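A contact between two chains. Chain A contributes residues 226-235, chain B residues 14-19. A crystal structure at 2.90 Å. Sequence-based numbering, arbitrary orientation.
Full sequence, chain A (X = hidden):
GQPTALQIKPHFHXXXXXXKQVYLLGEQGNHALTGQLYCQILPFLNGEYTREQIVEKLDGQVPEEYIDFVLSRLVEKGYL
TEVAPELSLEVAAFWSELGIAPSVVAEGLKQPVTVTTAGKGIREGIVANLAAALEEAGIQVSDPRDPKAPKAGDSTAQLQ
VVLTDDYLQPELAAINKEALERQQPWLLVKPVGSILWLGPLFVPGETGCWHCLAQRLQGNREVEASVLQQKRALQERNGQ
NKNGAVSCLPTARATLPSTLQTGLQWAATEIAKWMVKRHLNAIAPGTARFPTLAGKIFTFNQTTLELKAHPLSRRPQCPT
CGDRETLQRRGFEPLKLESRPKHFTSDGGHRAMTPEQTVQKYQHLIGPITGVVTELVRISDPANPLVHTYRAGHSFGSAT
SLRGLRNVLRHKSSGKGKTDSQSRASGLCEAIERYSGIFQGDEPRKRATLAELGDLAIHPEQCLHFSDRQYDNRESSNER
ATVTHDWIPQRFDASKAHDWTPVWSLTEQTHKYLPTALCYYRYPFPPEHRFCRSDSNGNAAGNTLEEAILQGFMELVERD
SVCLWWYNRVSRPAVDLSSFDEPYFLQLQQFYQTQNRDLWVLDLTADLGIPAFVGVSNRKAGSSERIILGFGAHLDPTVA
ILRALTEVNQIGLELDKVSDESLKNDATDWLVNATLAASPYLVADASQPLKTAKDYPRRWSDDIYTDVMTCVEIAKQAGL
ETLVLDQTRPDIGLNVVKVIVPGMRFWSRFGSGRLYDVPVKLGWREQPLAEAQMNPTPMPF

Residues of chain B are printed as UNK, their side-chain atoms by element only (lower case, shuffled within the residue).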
# COMPACT_ATOMS: atom_id res chain seq x y z
N SER A 226 -27.62 -12.75 13.06
CA SER A 226 -28.18 -14.12 13.00
C SER A 226 -28.35 -14.80 14.37
O SER A 226 -29.34 -15.49 14.61
CB SER A 226 -27.31 -15.00 12.11
OG SER A 226 -27.31 -16.33 12.57
N VAL A 227 -27.37 -14.63 15.26
CA VAL A 227 -27.46 -15.23 16.60
C VAL A 227 -28.63 -14.60 17.34
O VAL A 227 -29.43 -15.29 17.98
CB VAL A 227 -26.17 -15.03 17.42
CG1 VAL A 227 -26.33 -15.61 18.82
CG2 VAL A 227 -24.99 -15.69 16.73
N LEU A 228 -28.72 -13.28 17.25
CA LEU A 228 -29.77 -12.51 17.90
C LEU A 228 -31.16 -12.97 17.44
O LEU A 228 -32.06 -13.18 18.26
CB LEU A 228 -29.58 -11.03 17.60
CG LEU A 228 -30.49 -10.02 18.29
CD1 LEU A 228 -30.22 -9.97 19.78
CD2 LEU A 228 -30.29 -8.65 17.64
N GLN A 229 -31.32 -13.13 16.14
CA GLN A 229 -32.55 -13.65 15.58
C GLN A 229 -32.90 -15.01 16.18
O GLN A 229 -34.00 -15.20 16.68
CB GLN A 229 -32.40 -13.75 14.08
CG GLN A 229 -33.42 -14.64 13.39
CD GLN A 229 -33.34 -14.51 11.89
OE1 GLN A 229 -32.72 -13.58 11.36
NE2 GLN A 229 -33.97 -15.44 11.18
N GLN A 230 -31.96 -15.95 16.12
CA GLN A 230 -32.16 -17.29 16.66
C GLN A 230 -32.47 -17.29 18.15
O GLN A 230 -33.27 -18.10 18.61
CB GLN A 230 -30.92 -18.16 16.42
CG GLN A 230 -30.71 -18.60 14.99
CD GLN A 230 -29.30 -19.11 14.77
OE1 GLN A 230 -28.39 -18.34 14.50
NE2 GLN A 230 -29.11 -20.42 14.90
N LYS A 231 -31.82 -16.40 18.89
CA LYS A 231 -32.09 -16.24 20.31
C LYS A 231 -33.52 -15.75 20.56
O LYS A 231 -34.19 -16.23 21.47
CB LYS A 231 -31.10 -15.27 20.95
CG LYS A 231 -31.24 -15.16 22.46
CD LYS A 231 -30.09 -14.38 23.03
CE LYS A 231 -30.17 -14.29 24.55
NZ LYS A 231 -29.05 -13.43 25.04
N ARG A 232 -33.98 -14.78 19.76
CA ARG A 232 -35.33 -14.23 19.92
C ARG A 232 -36.44 -15.21 19.52
O ARG A 232 -37.47 -15.28 20.20
CB ARG A 232 -35.47 -12.91 19.15
CG ARG A 232 -34.77 -11.80 19.90
CD ARG A 232 -34.75 -10.47 19.17
NE ARG A 232 -34.13 -9.47 20.06
CZ ARG A 232 -33.60 -8.31 19.67
NH1 ARG A 232 -33.61 -7.97 18.39
NH2 ARG A 232 -33.07 -7.50 20.58
N ALA A 233 -36.24 -15.96 18.44
CA ALA A 233 -37.16 -17.05 18.08
C ALA A 233 -37.45 -17.95 19.29
O ALA A 233 -38.60 -18.25 19.62
CB ALA A 233 -36.57 -17.88 16.95
N LEU A 234 -36.36 -18.35 19.94
CA LEU A 234 -36.42 -19.27 21.06
C LEU A 234 -37.17 -18.67 22.26
O LEU A 234 -37.76 -19.42 23.05
CB LEU A 234 -34.99 -19.67 21.47
CG LEU A 234 -34.78 -21.15 21.79
CD1 LEU A 234 -34.79 -21.99 20.52
CD2 LEU A 234 -33.48 -21.34 22.55
N GLN A 235 -37.17 -17.34 22.37
CA GLN A 235 -37.49 -16.65 23.63
C GLN A 235 -38.83 -16.98 24.29
O GLN A 235 -39.85 -17.17 23.62
CB GLN A 235 -37.36 -15.12 23.51
CG GLN A 235 -35.94 -14.56 23.63
CD GLN A 235 -35.20 -15.02 24.87
OE1 GLN A 235 -35.22 -16.20 25.20
NE2 GLN A 235 -34.52 -14.10 25.55
N UNK B 14 -20.40 -16.30 25.40
CA UNK B 14 -21.05 -17.55 25.06
C UNK B 14 -22.55 -17.34 24.93
O UNK B 14 -23.18 -16.79 25.83
c UNK B 14 -19.29 -18.95 26.15
c UNK B 14 -20.77 -18.61 26.13
c UNK B 14 -21.58 -19.86 25.87
N UNK B 15 -23.11 -17.79 23.81
CA UNK B 15 -24.54 -17.74 23.58
C UNK B 15 -24.99 -19.13 23.14
O UNK B 15 -24.61 -19.60 22.07
o UNK B 15 -26.06 -14.42 24.14
c UNK B 15 -24.87 -16.69 22.52
c UNK B 15 -26.68 -15.47 23.84
o UNK B 15 -27.60 -15.94 24.54
c UNK B 15 -26.31 -16.22 22.55
N UNK B 16 -25.78 -19.78 24.00
CA UNK B 16 -26.23 -21.15 23.76
C UNK B 16 -27.62 -21.11 23.16
O UNK B 16 -28.54 -20.57 23.77
c UNK B 16 -26.26 -21.95 25.08
c UNK B 16 -24.85 -22.05 25.67
c UNK B 16 -26.83 -23.34 24.84
c UNK B 16 -24.75 -22.76 27.02
N UNK B 17 -27.78 -21.70 21.99
CA UNK B 17 -29.08 -21.76 21.33
C UNK B 17 -29.55 -23.18 21.35
O UNK B 17 -29.12 -24.01 20.56
c UNK B 17 -30.29 -21.42 19.17
c UNK B 17 -28.69 -19.70 20.07
c UNK B 17 -28.33 -19.01 18.79
c UNK B 17 -28.99 -21.18 19.93
N UNK B 18 -30.52 -23.41 22.22
CA UNK B 18 -30.60 -24.62 23.02
C UNK B 18 -30.28 -25.94 22.34
O UNK B 18 -29.26 -26.54 22.66
c UNK B 18 -32.00 -25.90 24.75
o UNK B 18 -30.35 -27.33 25.76
o UNK B 18 -30.01 -25.17 25.92
c UNK B 18 -31.93 -24.73 23.77
c UNK B 18 -30.69 -26.15 25.53
N UNK B 19 -31.15 -26.42 21.43
CA UNK B 19 -30.99 -27.85 21.13
C UNK B 19 -29.54 -28.25 20.84
O UNK B 19 -29.00 -29.12 21.52
c UNK B 19 -31.91 -28.07 19.92
c UNK B 19 -32.11 -26.71 19.34
c UNK B 19 -31.98 -25.71 20.45

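Position 14 of chain B carries three side-chain atoms, all carbon: one bonded to CA and two branching from it. Branching at CB with two single-carbon arms defines valine, and the side chain of Val B14 is out of reach of the chain A stretch.

Position 15 has five side-chain atoms, three carbons in a row with two oxygens on the third. Two terminal heteroatoms would also fit glutamine, but both are oxygen, and the chain is one carbon too long for aspartate. The residue is glutamate. OE2 of Glu B15 lies 2.9 Å from NZ of Lys A231, a salt bridge whose hydrogen bond is weak, and CG of Glu B15 lies 3.8 Å from CG1 of Val A227.

Position 16 shows four carbons, forked at the first, with one arm two carbons long. A fork at CB separates isoleucine from leucine, which forks one carbon later. The side chain of Ile B16 makes no contact with chain A; its CA-to-CB bond points away, in keeping with the usual alternation along a strand, since that of Glu B15 points toward the helix.

Position 17 repeats the pattern of four carbons forked at CB with one longer arm, again isoleucine. Its CA-to-CB bond points toward chain A, and the longer arm extends to the helix: CD1 of Ile B17 is 3.6 Å from CB of Gln A230 and 3.9 Å from CG1 of Val A227.

Position 18 has three carbons in line, the third bearing two oxygens, and is therefore glutamate. The CB of Glu B18 is 3.9 Å from CD2 of Leu A234, and its backbone N 3.6 Å from the same CD2. The end of the side chain leads away from the helix.

Position 19 has three carbons closing a five-membered ring onto the backbone N, which only proline does. CD of Pro B19 is 4.7 Å from CD1 of Leu A234.

The contact sets one edge of the chain A helix over the chain B strand, their axes 9.0 Å apart at closest and their N-to-C directions 48° apart. Val A227, Gln A230, Lys A231 and Leu A234 follow a three-and-four spacing that gathers them on one side of the helix. Ile B17 has the largest covered area and supplies the apolar centre. Lys A231, with all four chi angles t, starts sideways but reaches Glu B15 in full extension, while Leu A234 packs where the strand gives way to loop.

Chain B 14-19: VEIIEP
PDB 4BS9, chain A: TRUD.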